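Local coordinates for protein alpha-amylase inhibitor 0.19 (Triticum aestivum, PDB 1HSS) that inhibits alpha-amylase as a secreted homodimeric protein of wheat kernel and acts as an IgE-binding allergen, at residues A[91-96]-A[117-122]. Numbering follows the deposited sequence.
Sequences TAASIT and DVAAYP
Ala93 meets Val118 and Ala119 where the turn between helices 85-92 and 95-98 lies against the short helix 116-119. The Ala93 methyl points at this helix. Ala93 CB comes within 3.7 Å of Ala119 CB, methyl against methyl. Val118 supplies the one branched side chain of the contact. Val118 CG1 stands anti to its own backbone N (chi1 178°) and reaches to 3.8 Å from Ala92 CB. Val118 CG1 also lies 3.7 Å from Ala93 N. Small side chains let the backbones come close, with the CA atoms of Ala93 and Val118 5.1 Å apart. Methyl groups make the contact, against each other and against backbone, and no hydrogen bond crosses between the segments.

A type I turn from Ala92 to Ile95 presents Ala93 to the helix. A weak hydrogen bond from Ile95 N to Ala92 O, 3.5 Å, closes it. Ser94 N donates to Thr91 O at 3.0 Å. A backbone hydrogen bond ties Ala93 to Cys115, just ahead of the short helix. Val118 also touches Tyr58 of helix 53-67, and Ala119 packs on Leu90 of the second subunit. The contact thus joins the C-terminal helix to the disulfide-linked helical core of the cereal trypsin/alpha-amylase inhibitor fold, beside the dimer interface.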
loop_
_atom_site.group_PDB
_atom_site.type_symbol
_atom_site.label_atom_id
_atom_site.label_comp_id
_atom_site.label_asym_id
_atom_site.label_seq_id
_atom_site.Cartn_x
_atom_site.Cartn_y
_atom_site.Cartn_z
ATOM N N THR A 91 3.151 -5.075 1.267
ATOM C CA THR A 91 2.348 -4.693 2.448
ATOM C C THR A 91 3.122 -3.765 3.418
ATOM O O THR A 91 2.678 -2.662 3.757
ATOM C CB THR A 91 1.865 -5.963 3.217
ATOM O OG1 THR A 91 1.152 -6.814 2.318
ATOM C CG2 THR A 91 0.970 -5.608 4.391
ATOM N N ALA A 92 4.362 -4.134 3.700
ATOM C CA ALA A 92 5.216 -3.294 4.508
ATOM C C ALA A 92 5.411 -1.882 3.892
ATOM O O ALA A 92 5.344 -0.876 4.602
ATOM C CB ALA A 92 6.561 -4.001 4.726
ATOM N N ALA A 93 5.526 -1.806 2.562
ATOM C CA ALA A 93 5.728 -0.545 1.834
ATOM C C ALA A 93 4.543 0.428 1.937
ATOM O O ALA A 93 4.682 1.614 1.637
ATOM C CB ALA A 93 6.022 -0.840 0.350
ATOM N N SER A 94 3.367 -0.059 2.326
ATOM C CA SER A 94 2.175 0.792 2.301
ATOM C C SER A 94 1.469 0.885 3.655
ATOM O O SER A 94 0.370 1.433 3.757
ATOM C CB SER A 94 1.205 0.265 1.251
ATOM O OG SER A 94 0.923 -1.095 1.509
ATOM N N ILE A 95 2.156 0.469 4.711
ATOM C CA ILE A 95 1.609 0.555 6.081
ATOM C C ILE A 95 1.392 2.013 6.510
ATOM O O ILE A 95 0.382 2.380 7.107
ATOM C CB ILE A 95 2.545 -0.147 7.093
ATOM C CG1 ILE A 95 2.446 -1.664 6.921
ATOM C CG2 ILE A 95 2.195 0.275 8.522
ATOM C CD1 ILE A 95 3.356 -2.445 7.856
ATOM N N THR A 96 2.240 2.844 5.933
ATOM C CA THR A 96 2.263 4.290 6.083
ATOM C C THR A 96 1.056 4.961 5.316
ATOM O O THR A 96 0.296 5.767 5.889
ATOM C CB THR A 96 3.716 4.723 5.622
ATOM O OG1 THR A 96 4.145 5.889 6.314
ATOM C CG2 THR A 96 3.821 4.878 4.156
ATOM N N ASP A 117 11.498 2.105 -1.439
ATOM C CA ASP A 117 12.701 1.417 -0.970
ATOM C C ASP A 117 12.381 0.106 -0.232
ATOM O O ASP A 117 12.981 -0.927 -0.514
ATOM C CB ASP A 117 13.543 2.362 -0.089
ATOM C CG ASP A 117 12.736 3.008 1.075
ATOM O OD1 ASP A 117 11.605 3.514 0.860
ATOM O OD2 ASP A 117 13.293 3.099 2.196
ATOM N N VAL A 118 11.302 0.121 0.547
ATOM C CA VAL A 118 10.814 -1.066 1.246
ATOM C C VAL A 118 10.168 -2.084 0.293
ATOM O O VAL A 118 10.282 -3.287 0.501
ATOM C CB VAL A 118 9.797 -0.663 2.347
ATOM C CG1 VAL A 118 9.234 -1.901 3.048
ATOM C CG2 VAL A 118 10.455 0.260 3.347
ATOM N N ALA A 119 9.467 -1.602 -0.736
ATOM C CA ALA A 119 8.886 -2.479 -1.759
ATOM C C ALA A 119 9.945 -3.226 -2.596
ATOM O O ALA A 119 9.685 -4.283 -3.170
ATOM C CB ALA A 119 7.970 -1.674 -2.671
ATOM N N ALA A 120 11.151 -2.684 -2.628
ATOM C CA ALA A 120 12.241 -3.275 -3.379
ATOM C C ALA A 120 13.254 -4.050 -2.531
ATOM O O ALA A 120 14.298 -4.447 -3.015
ATOM C CB ALA A 120 12.941 -2.196 -4.156
ATOM N N TYR A 121 12.970 -4.209 -1.250
ATOM C CA TYR A 121 13.793 -5.016 -0.346
ATOM C C TYR A 121 14.184 -6.388 -0.962
ATOM O O TYR A 121 13.376 -7.015 -1.649
ATOM C CB TYR A 121 13.020 -5.186 0.977
ATOM C CG TYR A 121 13.737 -5.946 2.065
ATOM C CD1 TYR A 121 13.657 -7.330 2.125
ATOM C CD2 TYR A 121 14.523 -5.289 2.998
ATOM C CE1 TYR A 121 14.341 -8.036 3.060
ATOM C CE2 TYR A 121 15.219 -5.983 3.942
ATOM C CZ TYR A 121 15.128 -7.364 3.966
ATOM O OH TYR A 121 15.841 -8.108 4.880
ATOM N N PRO A 122 15.453 -6.832 -0.796
ATOM C CA PRO A 122 16.506 -6.356 0.101
ATOM C C PRO A 122 17.508 -5.430 -0.577
ATOM O O PRO A 122 18.606 -5.223 -0.078
ATOM C CB PRO A 122 17.178 -7.646 0.573
ATOM C CG PRO A 122 16.744 -8.707 -0.386
ATOM C CD PRO A 122 15.895 -8.068 -1.451
#